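Local coordinates for hemagglutinin (Pseudomonas aeruginosa, PDB 6D7Y), which is the toxic C-terminal tip of a CdiA contact-dependent growth inhibition protein, crystallised with its immunity protein, and probably blocks the growth of neighbouring bacteria, at residues I18-S23 / G38-W43; K49-I54 / G89-F94; I70-K75 / G82-L87. All blocks are in the same frame, centred on the assembly; numbering follows the deposited sequence.

Interaction 1: residues I18-S23 / G38-W43; sequences IGHALS and GSMSGW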
ATOM      1  N   ILE A  18      -5.020  -5.250   0.420  1.00 23.01           N
ATOM      2  CA  ILE A  18      -3.638  -4.814   0.655  1.00 22.26           C
ATOM      3  C   ILE A  18      -2.605  -5.902   0.350  1.00 24.21           C
ATOM      4  O   ILE A  18      -1.500  -5.590  -0.099  1.00 22.00           O
ATOM      5  CB  ILE A  18      -3.470  -4.194   2.063  1.00 23.67           C
ATOM      6  CG1 ILE A  18      -2.206  -3.314   2.107  1.00 24.89           C
ATOM      7  CG2 ILE A  18      -3.523  -5.281   3.153  1.00 24.52           C
ATOM      8  CD1 ILE A  18      -2.104  -2.450   3.342  1.00 28.26           C
ATOM      9  N   GLY A  19      -2.963  -7.171   0.555  1.00 23.81           N
ATOM     10  CA  GLY A  19      -2.056  -8.274   0.244  1.00 24.61           C
ATOM     11  C   GLY A  19      -1.810  -8.317  -1.262  1.00 23.87           C
ATOM     12  O   GLY A  19      -0.667  -8.442  -1.711  1.00 24.94           O
ATOM     13  N   HIS A  20      -2.879  -8.201  -2.051  1.00 22.11           N
ATOM     14  CA  HIS A  20      -2.727  -8.176  -3.515  1.00 21.58           C
ATOM     15  C   HIS A  20      -1.884  -6.955  -3.961  1.00 20.42           C
ATOM     16  O   HIS A  20      -1.073  -7.030  -4.904  1.00 20.38           O
ATOM     17  CB  HIS A  20      -4.086  -8.169  -4.221  1.00 22.06           C
ATOM     18  CG  HIS A  20      -4.794  -9.495  -4.208  1.00 23.94           C
ATOM     19  ND1 HIS A  20      -4.403 -10.548  -5.005  1.00 26.58           N
ATOM     20  CD2 HIS A  20      -5.903  -9.912  -3.551  1.00 26.29           C
ATOM     21  CE1 HIS A  20      -5.224 -11.567  -4.812  1.00 28.00           C
ATOM     22  NE2 HIS A  20      -6.141 -11.205  -3.934  1.00 27.32           N
ATOM     23  N   ALA A  21      -2.109  -5.827  -3.314  1.00 19.48           N
ATOM     24  CA  ALA A  21      -1.351  -4.619  -3.657  1.00 20.31           C
ATOM     25  C   ALA A  21       0.140  -4.841  -3.437  1.00 20.67           C
ATOM     26  O   ALA A  21       0.962  -4.456  -4.287  1.00 21.15           O
ATOM     27  CB  ALA A  21      -1.848  -3.436  -2.849  1.00 19.76           C
ATOM     28  N   LEU A  22       0.505  -5.447  -2.309  1.00 20.89           N
ATOM     29  CA  LEU A  22       1.941  -5.710  -2.057  1.00 22.26           C
ATOM     30  C   LEU A  22       2.455  -6.680  -3.111  1.00 24.00           C
ATOM     31  O   LEU A  22       3.537  -6.478  -3.675  1.00 22.63           O
ATOM     32  CB  LEU A  22       2.202  -6.286  -0.658  1.00 23.19           C
ATOM     33  CG  LEU A  22       3.671  -6.638  -0.347  1.00 24.54           C
ATOM     34  CD1 LEU A  22       4.592  -5.446  -0.526  1.00 26.03           C
ATOM     35  CD2 LEU A  22       3.810  -7.265   1.049  1.00 27.38           C
ATOM     36  N   SER A  23       1.665  -7.724  -3.380  1.00 23.54           N
ATOM     37  CA  SER A  23       2.053  -8.733  -4.366  1.00 24.71           C
ATOM     38  C   SER A  23       2.456  -8.152  -5.717  1.00 23.35           C
ATOM     39  O   SER A  23       3.478  -8.533  -6.279  1.00 24.49           O
ATOM     40  CB  SER A  23       0.935  -9.745  -4.587  1.00 26.10           C
ATOM     41  OG  SER A  23       1.316 -10.658  -5.587  1.00 31.12           O
ATOM     42  N   GLY A  38       5.912 -17.217   0.173  1.00 54.12           N
ATOM     43  CA  GLY A  38       4.965 -17.961   0.972  1.00 54.74           C
ATOM     44  C   GLY A  38       3.538 -17.831   0.515  1.00 51.52           C
ATOM     45  O   GLY A  38       3.224 -17.093  -0.422  1.00 52.32           O
ATOM     46  N   SER A  39       2.681 -18.567   1.213  1.00 52.16           N
ATOM     47  CA  SER A  39       1.241 -18.626   0.971  1.00 50.90           C
ATOM     48  C   SER A  39       0.557 -17.276   0.795  1.00 46.31           C
ATOM     49  O   SER A  39       0.930 -16.284   1.429  1.00 42.70           O
ATOM     50  CB  SER A  39       0.567 -19.335   2.162  1.00 55.39           C
ATOM     51  OG  SER A  39      -0.854 -19.246   2.112  1.00 56.51           O
HETATM   52  N   MSE A  40      -0.480 -17.270  -0.039  1.00 44.24           N
HETATM   53  CA  MSE A  40      -1.280 -16.077  -0.255  1.00 43.83           C
HETATM   54  C   MSE A  40      -1.817 -15.631   1.091  1.00 44.39           C
HETATM   55  O   MSE A  40      -2.041 -14.444   1.303  1.00 40.76           O
HETATM   56  CB  MSE A  40      -2.434 -16.348  -1.210  1.00 43.56           C
HETATM   57  CG  MSE A  40      -1.986 -16.523  -2.661  1.00 44.91           C
HETATM   58 SE   MSE A  40      -3.559 -16.817  -3.841  1.00 47.84          SE
HETATM   59  CE  MSE A  40      -4.010 -14.895  -3.914  1.00 41.10           C
ATOM     60  N   SER A  41      -2.004 -16.582   2.015  1.00 45.92           N
ATOM     61  CA  SER A  41      -2.487 -16.268   3.369  1.00 47.86           C
ATOM     62  C   SER A  41      -1.551 -15.325   4.132  1.00 45.21           C
ATOM     63  O   SER A  41      -2.000 -14.580   4.985  1.00 50.43           O
ATOM     64  CB  SER A  41      -2.655 -17.554   4.191  1.00 53.85           C
ATOM     65  OG  SER A  41      -3.515 -18.464   3.536  1.00 58.02           O
ATOM     66  N   GLY A  42      -0.258 -15.371   3.828  1.00 44.13           N
ATOM     67  CA  GLY A  42       0.728 -14.524   4.510  1.00 43.51           C
ATOM     68  C   GLY A  42       0.896 -13.112   3.956  1.00 39.19           C
ATOM     69  O   GLY A  42       1.432 -12.240   4.649  1.00 40.00           O
ATOM     70  N   TRP A  43       0.459 -12.894   2.713  1.00 33.74           N
ATOM     71  CA  TRP A  43       0.567 -11.587   2.027  1.00 30.77           C
ATOM     72  C   TRP A  43       0.010 -10.426   2.831  1.00 27.16           C
ATOM     73  O   TRP A  43       0.632  -9.347   2.897  1.00 28.74           O
ATOM     74  CB  TRP A  43      -0.188 -11.648   0.702  1.00 29.84           C
ATOM     75  CG  TRP A  43       0.449 -12.463  -0.379  1.00 30.28           C
ATOM     76  CD1 TRP A  43       1.493 -13.336  -0.255  1.00 33.39           C
ATOM     77  CD2 TRP A  43      -0.034 -12.611  -1.711  1.00 28.73           C
ATOM     78  NE1 TRP A  43       1.756 -13.934  -1.461  1.00 32.67           N
ATOM     79  CE2 TRP A  43       0.827 -13.515  -2.373  1.00 31.63           C
ATOM     80  CE3 TRP A  43      -1.092 -12.039  -2.426  1.00 28.68           C
ATOM     81  CZ2 TRP A  43       0.656 -13.872  -3.726  1.00 31.94           C
ATOM     82  CZ3 TRP A  43      -1.265 -12.388  -3.770  1.00 28.61           C
ATOM     83  CH2 TRP A  43      -0.397 -13.305  -4.401  1.00 30.33           C
TER

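Interaction 2: residues K49-I54 / G89-F94; sequences KHFKEI and GTFKGF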
ATOM      1  N   LYS A  49       2.646  -4.913   7.590  1.00 40.44           N
ATOM      2  CA  LYS A  49       3.934  -4.502   8.171  1.00 42.04           C
ATOM      3  C   LYS A  49       4.433  -3.247   7.438  1.00 39.53           C
ATOM      4  O   LYS A  49       4.795  -2.248   8.082  1.00 39.08           O
ATOM      5  CB  LYS A  49       4.967  -5.632   8.102  1.00 44.68           C
ATOM      6  CG  LYS A  49       6.374  -5.251   8.539  1.00 47.93           C
ATOM      7  CD  LYS A  49       7.306  -6.455   8.541  1.00 51.59           C
ATOM      8  CE  LYS A  49       8.771  -6.033   8.502  1.00 54.83           C
ATOM      9  NZ  LYS A  49       9.170  -5.134   9.617  1.00 57.89           N
ATOM     10  N   HIS A  50       4.445  -3.307   6.107  1.00 36.53           N
ATOM     11  CA  HIS A  50       4.840  -2.141   5.288  1.00 35.49           C
ATOM     12  C   HIS A  50       3.956  -0.936   5.565  1.00 34.79           C
ATOM     13  O   HIS A  50       4.438   0.169   5.728  1.00 34.98           O
ATOM     14  CB  HIS A  50       4.730  -2.431   3.804  1.00 34.59           C
ATOM     15  CG  HIS A  50       5.855  -3.241   3.248  1.00 35.47           C
ATOM     16  ND1 HIS A  50       7.099  -2.704   3.005  1.00 36.13           N
ATOM     17  CD2 HIS A  50       5.901  -4.515   2.792  1.00 35.87           C
ATOM     18  CE1 HIS A  50       7.871  -3.621   2.454  1.00 37.90           C
ATOM     19  NE2 HIS A  50       7.167  -4.729   2.315  1.00 37.50           N
ATOM     20  N   PHE A  51       2.650  -1.163   5.579  1.00 34.50           N
ATOM     21  CA  PHE A  51       1.695  -0.112   5.844  1.00 34.74           C
ATOM     22  C   PHE A  51       2.027   0.617   7.155  1.00 35.68           C
ATOM     23  O   PHE A  51       2.172   1.844   7.169  1.00 35.02           O
ATOM     24  CB  PHE A  51       0.287  -0.693   5.885  1.00 35.69           C
ATOM     25  CG  PHE A  51      -0.770   0.320   6.157  1.00 37.38           C
ATOM     26  CD1 PHE A  51      -1.203   1.162   5.149  1.00 37.64           C
ATOM     27  CD2 PHE A  51      -1.332   0.436   7.424  1.00 39.82           C
ATOM     28  CE1 PHE A  51      -2.184   2.100   5.383  1.00 39.72           C
ATOM     29  CE2 PHE A  51      -2.320   1.378   7.672  1.00 42.17           C
ATOM     30  CZ  PHE A  51      -2.743   2.205   6.643  1.00 42.28           C
ATOM     31  N   LYS A  52       2.141  -0.139   8.245  1.00 36.98           N
ATOM     32  CA  LYS A  52       2.475   0.445   9.554  1.00 39.24           C
ATOM     33  C   LYS A  52       3.819   1.173   9.542  1.00 38.37           C
ATOM     34  O   LYS A  52       3.969   2.217  10.184  1.00 39.20           O
ATOM     35  CB  LYS A  52       2.448  -0.607  10.661  1.00 42.23           C
ATOM     36  CG  LYS A  52       1.047  -1.081  10.988  1.00 44.62           C
ATOM     37  CD  LYS A  52       1.041  -2.055  12.156  1.00 48.63           C
ATOM     38  CE  LYS A  52      -0.375  -2.536  12.461  1.00 51.14           C
ATOM     39  NZ  LYS A  52      -1.303  -1.420  12.803  1.00 53.17           N
ATOM     40  N   GLU A  53       4.795   0.623   8.832  1.00 37.03           N
ATOM     41  CA  GLU A  53       6.099   1.283   8.715  1.00 37.17           C
ATOM     42  C   GLU A  53       5.992   2.640   8.014  1.00 35.23           C
ATOM     43  O   GLU A  53       6.550   3.638   8.490  1.00 35.10           O
ATOM     44  CB  GLU A  53       7.110   0.394   7.997  1.00 37.84           C
ATOM     45  CG  GLU A  53       7.591  -0.778   8.856  1.00 40.97           C
ATOM     46  CD  GLU A  53       8.569  -1.710   8.156  1.00 42.61           C
ATOM     47  OE1 GLU A  53       8.732  -1.626   6.923  1.00 42.82           O
ATOM     48  OE2 GLU A  53       9.184  -2.549   8.854  1.00 46.09           O
ATOM     49  N   ILE A  54       5.254   2.674   6.906  1.00 33.58           N
ATOM     50  CA  ILE A  54       5.061   3.902   6.127  1.00 32.84           C
ATOM     51  C   ILE A  54       4.343   4.968   6.952  1.00 33.70           C
ATOM     52  O   ILE A  54       4.694   6.143   6.897  1.00 33.69           O
ATOM     53  CB  ILE A  54       4.314   3.608   4.798  1.00 32.06           C
ATOM     54  CG1 ILE A  54       5.162   2.669   3.923  1.00 31.67           C
ATOM     55  CG2 ILE A  54       4.035   4.902   4.039  1.00 32.28           C
ATOM     56  CD1 ILE A  54       4.416   1.989   2.783  1.00 31.85           C
ATOM     57  N   GLY A  89     -10.143   8.275   3.866  1.00 20.75           N
ATOM     58  CA  GLY A  89      -9.166   7.558   4.694  1.00 21.32           C
ATOM     59  C   GLY A  89      -9.048   6.061   4.420  1.00 20.94           C
ATOM     60  O   GLY A  89      -8.246   5.380   5.053  1.00 22.22           O
ATOM     61  N   THR A  90      -9.880   5.521   3.530  1.00 20.01           N
ATOM     62  CA  THR A  90      -9.774   4.100   3.214  1.00 21.44           C
ATOM     63  C   THR A  90      -8.562   3.838   2.326  1.00 20.79           C
ATOM     64  O   THR A  90      -8.162   4.683   1.530  1.00 19.09           O
ATOM     65  CB  THR A  90     -11.030   3.525   2.536  1.00 21.34           C
ATOM     66  OG1 THR A  90     -11.322   4.222   1.318  1.00 20.49           O
ATOM     67  CG2 THR A  90     -12.240   3.567   3.488  1.00 24.57           C
ATOM     68  N   PHE A  91      -8.005   2.636   2.467  1.00 22.29           N
ATOM     69  CA  PHE A  91      -6.857   2.235   1.675  1.00 21.09           C
ATOM     70  C   PHE A  91      -7.187   2.149   0.184  1.00 20.41           C
ATOM     71  O   PHE A  91      -8.189   1.552  -0.190  1.00 21.50           O
ATOM     72  CB  PHE A  91      -6.341   0.883   2.146  1.00 21.79           C
ATOM     73  CG  PHE A  91      -5.156   0.399   1.387  1.00 20.98           C
ATOM     74  CD1 PHE A  91      -3.890   0.873   1.686  1.00 20.73           C
ATOM     75  CD2 PHE A  91      -5.305  -0.524   0.343  1.00 21.38           C
ATOM     76  CE1 PHE A  91      -2.800   0.430   0.982  1.00 20.66           C
ATOM     77  CE2 PHE A  91      -4.216  -0.958  -0.362  1.00 20.91           C
ATOM     78  CZ  PHE A  91      -2.954  -0.485  -0.034  1.00 21.11           C
ATOM     79  N   LYS A  92      -6.354   2.763  -0.655  1.00 18.27           N
ATOM     80  CA  LYS A  92      -6.521   2.687  -2.118  1.00 17.95           C
ATOM     81  C   LYS A  92      -5.448   1.751  -2.683  1.00 17.57           C
ATOM     82  O   LYS A  92      -5.743   0.827  -3.454  1.00 18.21           O
ATOM     83  CB  LYS A  92      -6.431   4.072  -2.770  1.00 18.15           C
ATOM     84  CG  LYS A  92      -6.369   4.077  -4.296  1.00 19.59           C
ATOM     85  CD  LYS A  92      -7.615   3.511  -4.898  1.00 20.70           C
ATOM     86  CE  LYS A  92      -7.644   3.724  -6.409  1.00 21.30           C
ATOM     87  NZ  LYS A  92      -8.976   3.277  -6.892  1.00 21.87           N
ATOM     88  N   GLY A  93      -4.195   2.003  -2.327  1.00 15.89           N
ATOM     89  CA  GLY A  93      -3.135   1.161  -2.821  1.00 16.77           C
ATOM     90  C   GLY A  93      -1.760   1.608  -2.372  1.00 16.51           C
ATOM     91  O   GLY A  93      -1.602   2.617  -1.687  1.00 16.75           O
ATOM     92  N   PHE A  94      -0.774   0.798  -2.722  1.00 16.75           N
ATOM     93  CA  PHE A  94       0.615   1.180  -2.510  1.00 17.11           C
ATOM     94  C   PHE A  94       1.037   1.966  -3.747  1.00 17.03           C
ATOM     95  O   PHE A  94       0.473   1.803  -4.819  1.00 19.08           O
ATOM     96  CB  PHE A  94       1.502  -0.054  -2.312  1.00 18.05           C
ATOM     97  CG  PHE A  94       1.304  -0.748  -0.989  1.00 19.28           C
ATOM     98  CD1 PHE A  94       1.563  -0.083   0.203  1.00 19.85           C
ATOM     99  CD2 PHE A  94       0.973  -2.090  -0.931  1.00 20.18           C
ATOM    100  CE1 PHE A  94       1.406  -0.716   1.429  1.00 21.62           C
ATOM    101  CE2 PHE A  94       0.826  -2.725   0.285  1.00 22.14           C
ATOM    102  CZ  PHE A  94       1.054  -2.046   1.470  1.00 22.39           C
TER

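Interaction 3: residues I70-K75 / G82-L87; sequences ITFLEK and GVRLNL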
ATOM      1  N   ILE A  70      -9.129  13.071  -9.971  0.60 23.24           N
ATOM      2  CA  ILE A  70      -9.368  12.265  -8.783  0.60 23.36           C
ATOM      3  C   ILE A  70      -8.294  12.632  -7.769  0.60 22.15           C
ATOM      4  O   ILE A  70      -7.093  12.663  -8.094  0.60 21.00           O
ATOM      5  CB  ILE A  70      -9.362  10.763  -9.074  0.60 24.33           C
ATOM      6  CG1 ILE A  70     -10.264  10.483 -10.280  0.60 27.45           C
ATOM      7  CG2 ILE A  70      -9.838   9.967  -7.850  0.60 25.00           C
ATOM      8  CD1 ILE A  70     -10.355   9.035 -10.660  0.60 29.69           C
ATOM      9  N   THR A  71      -8.737  12.885  -6.543  1.00 22.29           N
ATOM     10  CA  THR A  71      -7.844  13.304  -5.437  1.00 20.90           C
ATOM     11  C   THR A  71      -7.677  12.211  -4.395  1.00 18.94           C
ATOM     12  O   THR A  71      -8.633  11.543  -4.021  1.00 18.46           O
ATOM     13  CB  THR A  71      -8.378  14.584  -4.753  1.00 23.04           C
ATOM     14  OG1 THR A  71      -8.624  15.576  -5.743  1.00 27.16           O
ATOM     15  CG2 THR A  71      -7.387  15.142  -3.752  1.00 23.52           C
ATOM     16  N   PHE A  72      -6.443  12.030  -3.939  1.00 16.54           N
ATOM     17  CA  PHE A  72      -6.121  11.033  -2.946  1.00 16.48           C
ATOM     18  C   PHE A  72      -5.222  11.634  -1.878  1.00 17.19           C
ATOM     19  O   PHE A  72      -4.634  12.697  -2.090  1.00 18.80           O
ATOM     20  CB  PHE A  72      -5.335   9.870  -3.559  1.00 17.29           C
ATOM     21  CG  PHE A  72      -6.040   9.115  -4.653  1.00 17.02           C
ATOM     22  CD1 PHE A  72      -7.031   8.219  -4.356  1.00 18.67           C
ATOM     23  CD2 PHE A  72      -5.648   9.254  -5.974  1.00 18.97           C
ATOM     24  CE1 PHE A  72      -7.660   7.511  -5.354  1.00 19.29           C
ATOM     25  CE2 PHE A  72      -6.261   8.547  -6.973  1.00 20.00           C
ATOM     26  CZ  PHE A  72      -7.278   7.676  -6.667  1.00 20.40           C
ATOM     27  N   LEU A  73      -5.089  10.935  -0.748  1.00 15.78           N
ATOM     28  CA  LEU A  73      -4.128  11.337   0.290  1.00 16.38           C
ATOM     29  C   LEU A  73      -2.933  10.430   0.053  1.00 15.77           C
ATOM     30  O   LEU A  73      -3.064   9.207   0.122  1.00 17.17           O
ATOM     31  CB  LEU A  73      -4.686  11.172   1.695  1.00 16.99           C
ATOM     32  CG  LEU A  73      -6.004  11.878   1.971  1.00 17.19           C
ATOM     33  CD1 LEU A  73      -6.504  11.509   3.353  1.00 19.04           C
ATOM     34  CD2 LEU A  73      -5.892  13.389   1.806  1.00 18.16           C
ATOM     35  N   GLU A  74      -1.754  11.011  -0.168  1.00 15.95           N
ATOM     36  CA  GLU A  74      -0.574  10.237  -0.485  1.00 16.05           C
ATOM     37  C   GLU A  74       0.629  10.563   0.364  1.00 16.46           C
ATOM     38  O   GLU A  74       0.935  11.726   0.567  1.00 17.59           O
ATOM     39  CB  GLU A  74      -0.203  10.504  -1.955  1.00 17.68           C
ATOM     40  CG  GLU A  74      -1.293  10.079  -2.924  1.00 18.36           C
ATOM     41  CD  GLU A  74      -0.978  10.326  -4.374  1.00 20.90           C
ATOM     42  OE1 GLU A  74       0.105  10.870  -4.699  1.00 23.50           O
ATOM     43  OE2 GLU A  74      -1.850  10.002  -5.207  1.00 21.34           O
ATOM     44  N   LYS A  75       1.269   9.526   0.884  1.00 16.67           N
ATOM     45  CA  LYS A  75       2.509   9.667   1.640  1.00 18.59           C
ATOM     46  C   LYS A  75       3.550   8.836   0.882  1.00 19.21           C
ATOM     47  O   LYS A  75       3.362   7.629   0.730  1.00 19.48           O
ATOM     48  CB  LYS A  75       2.362   9.167   3.049  1.00 19.28           C
ATOM     49  CG  LYS A  75       3.619   9.340   3.874  1.00 20.98           C
ATOM     50  CD  LYS A  75       3.414   8.968   5.310  1.00 22.43           C
ATOM     51  CE  LYS A  75       4.691   9.193   6.112  1.00 24.37           C
ATOM     52  NZ  LYS A  75       4.436   8.952   7.552  1.00 26.55           N
ATOM     53  N   GLY A  82       5.296   3.957  -0.678  1.00 19.23           N
ATOM     54  CA  GLY A  82       4.317   4.949  -0.392  1.00 18.62           C
ATOM     55  C   GLY A  82       2.944   4.326  -0.264  1.00 18.13           C
ATOM     56  O   GLY A  82       2.736   3.198  -0.693  1.00 18.02           O
ATOM     57  N   VAL A  83       2.020   5.090   0.311  1.00 17.49           N
ATOM     58  CA  VAL A  83       0.606   4.648   0.483  1.00 18.53           C
ATOM     59  C   VAL A  83      -0.319   5.724  -0.052  1.00 16.54           C
ATOM     60  O   VAL A  83      -0.071   6.925   0.118  1.00 17.12           O
ATOM     61  CB  VAL A  83       0.280   4.387   1.959  1.00 20.92           C
ATOM     62  CG1 VAL A  83      -1.221   4.208   2.182  1.00 22.91           C
ATOM     63  CG2 VAL A  83       1.020   3.146   2.436  1.00 23.79           C
ATOM     64  N   ARG A  84      -1.381   5.271  -0.725  1.00 16.02           N
ATOM     65  CA  ARG A  84      -2.391   6.126  -1.274  1.00 15.23           C
ATOM     66  C   ARG A  84      -3.697   5.729  -0.606  1.00 14.76           C
ATOM     67  O   ARG A  84      -4.038   4.547  -0.545  1.00 14.42           O
ATOM     68  CB  ARG A  84      -2.509   5.943  -2.781  1.00 15.07           C
ATOM     69  CG  ARG A  84      -3.654   6.691  -3.456  1.00 16.13           C
ATOM     70  CD  ARG A  84      -3.607   6.491  -4.966  1.00 16.90           C
ATOM     71  NE  ARG A  84      -2.571   7.327  -5.582  1.00 18.06           N
ATOM     72  CZ  ARG A  84      -2.024   7.127  -6.783  1.00 19.18           C
ATOM     73  NH1 ARG A  84      -2.294   6.030  -7.474  1.00 18.82           N
ATOM     74  NH2 ARG A  84      -1.093   7.989  -7.239  1.00 21.25           N
ATOM     75  N   LEU A  85      -4.367   6.733  -0.076  1.00 14.73           N
ATOM     76  CA  LEU A  85      -5.652   6.587   0.563  1.00 16.39           C
ATOM     77  C   LEU A  85      -6.696   7.385  -0.201  1.00 16.42           C
ATOM     78  O   LEU A  85      -6.403   8.417  -0.823  1.00 15.11           O
ATOM     79  CB  LEU A  85      -5.601   7.166   1.971  1.00 17.38           C
ATOM     80  CG  LEU A  85      -4.577   6.654   2.973  1.00 18.13           C
ATOM     81  CD1 LEU A  85      -4.781   7.363   4.309  1.00 20.39           C
ATOM     82  CD2 LEU A  85      -4.660   5.147   3.143  1.00 18.98           C
ATOM     83  N   ASN A  86      -7.930   6.896  -0.176  1.00 16.61           N
ATOM     84  CA  ASN A  86      -9.023   7.680  -0.698  1.00 16.99           C
ATOM     85  C   ASN A  86      -9.237   8.841   0.267  1.00 17.21           C
ATOM     86  O   ASN A  86      -8.760   8.822   1.427  1.00 17.01           O
ATOM     87  CB  ASN A  86     -10.291   6.810  -0.771  1.00 18.23           C
ATOM     88  CG  ASN A  86     -10.156   5.719  -1.792  1.00 18.62           C
ATOM     89  OD1 ASN A  86      -9.909   5.995  -2.974  1.00 20.39           O
ATOM     90  ND2 ASN A  86     -10.326   4.489  -1.369  1.00 19.85           N
ATOM     91  N   LEU A  87      -9.964   9.858  -0.171  1.00 18.59           N
ATOM     92  CA  LEU A  87     -10.230  11.017   0.683  1.00 20.80           C
ATOM     93  C   LEU A  87     -10.956  10.692   1.992  1.00 22.73           C
ATOM     94  O   LEU A  87     -10.824  11.457   2.960  1.00 23.44           O
ATOM     95  CB  LEU A  87     -10.960  12.144  -0.070  1.00 22.59           C
ATOM     96  CG  LEU A  87     -10.123  12.829  -1.144  1.00 23.58           C
ATOM     97  CD1 LEU A  87     -10.945  13.950  -1.792  1.00 25.88           C
ATOM     98  CD2 LEU A  87      -8.852  13.394  -0.525  1.00 24.93           C
TER
HETATM   99  O   HOH W   1     -10.404   9.655  -3.095  1.00 27.31           O

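Interaction 1: residues I18-S23 / G38-W43
W43, near the start of helix 40-56, lays its indole against helix 17-28. Its CG stands anti to the carbonyl carbon (chi1 -72°) and beside the backbone N. CB begins beside G19, 3.9 Å from G19 CA; the CA atoms of G19 and W43 are 4.6 Å apart, a close approach at a glycine. One atom row farther on, CE3 meets the carbonyl oxygen G19 O at 3.7 Å, obliquely to the ring. At the next ring atom S23 takes over: S23 CB lies over one face of the indole, 3.5 Å from W43 CZ3, in a CH-pi contact. S23 OG, anti to its own backbone N, reaches the tip atom W43 CH2 at 3.4 Å over that same face. The opposite face lies against the backbone of M40. This is helix-helix packing at the periphery of the toxin domain. H20 approaches from the side, and its ND1 lies at the indole edge, 3.8 Å from W43 CZ3. The two rings form an offset edge-to-face pair, the indole edge toward the imidazole face, with planes 83° apart. H20 NE2 is bonded to Y12 O, which probably helps fix the rotation of the imidazole. Selenomethionine M40 bends at chi3 and brings CE to 3.7 Å from H20 CE1.

Interaction 2: residues K49-I54 / G89-F94
Helix 49-54 runs almost at right angles to strand 91-94, the two axes 96° apart in direction and 11.0 Å apart at closest approach. This is a helix laid across an antiparallel four-stranded sheet at its 91-95 margin, an alpha+beta layout consistent with the barnase/EndoU/colicin/RelE-like folds. At that margin K92 and G93 together stand opposite the single residue R84, a classic beta bulge. Side chains bridge the gap between the backbones, F94 burying the most. Its ring tip is turned to the helix, with CE1 4.3 Å from I54 CD1 and CZ 4.4 Å from H50 CB, both met obliquely. The edge of the same ring faces the helix backbone near F51 N. F51, with CG anti to its backbone N (chi1 180°), reaches F91, whose first torsion is likewise anti, through CE1, which lies 4.3 Å from F91 CD1. Helix 17-28 adds I18 to both F91 and F94, and V83 of strand 82-86 touches F51 and I54, so the contact sits in the hydrophobic core. Within the strand the two phenylalanines also meet: F91 CZ lies 4.2 Å above the plane of the F94 ring, over its centre.

Interaction 3: residues I70-K75 / G82-L87
F72, E74 and R84 set the pattern on one side of this strand pair, with the arginine touching both the ring and the acid. CG anti to the backbone N and an extended chi2 carry R84 CG and CD over F72; the bend at chi3 (-77°) then turns NE to E74 OE2. CD rides over the ring face, 3.6 Å from the centroid of the F72 ring, in a CH-pi contact, and the guanidinium plane is turned only 24° from the ring. E74 runs alongside R84 in the same direction, its chain extended past CG. The arginine grips it side-on, NE and NH2 both reaching one oxygen: R84 NE to E74 OE2 measures 2.8 Å, R84 NH2 to the same OE2 3.0 Å. That oxygen lies close to the guanidinium plane, yet both nitrogens approach from above the carboxylate plane, and the bonds are bent. The paired charges probably steady each other. At the edge of the F72 ring, N86 OD1 and L85 O lie near its plane, while N86 ND2 is hydrogen-bonded to T90 OG1.

On the other face L73 and L85 meet through their CB atoms. L87, just past the strand, crosses L73 at about a right angle, L87 CD2 to L73 CD2 3.8 Å. A water links T71 O, to which it donates, with L87 N, from which it accepts. K75 is stretched out, its NZ bonded to A57 O and I54 O.

The backbones pair through straight, reciprocal bonds: L73 N to L85 O and L85 N to L73 O, both 2.8 Å, and a second such couple between K75 and V83. G82 CA comes 3.1 Å from K75 O. This is the antiparallel beta hairpin of strands 71-76 and 82-86, the central pair of the four-stranded sheet.

From the N terminus, interaction 1 comes first: it closes the mostly helical stretch between 23 and 38 and sets helix 17-28 against the start of helix 40-56. That helix then carries interaction 2, a long-range closure that brings 49-54 to 89-94 across 34 intervening residues. Interaction 3 lies wholly within that span as the short hairpin 70-75/82-87, so 2 and 3 nest while 1 stands in series before both. Interactions 1 and 2 touch where I18, A21 and L22 pack on F91 and F94; 2 and 3 join through the R84 backbone, which pairs with K92 and G93. Interactions 1 and 3 do not touch.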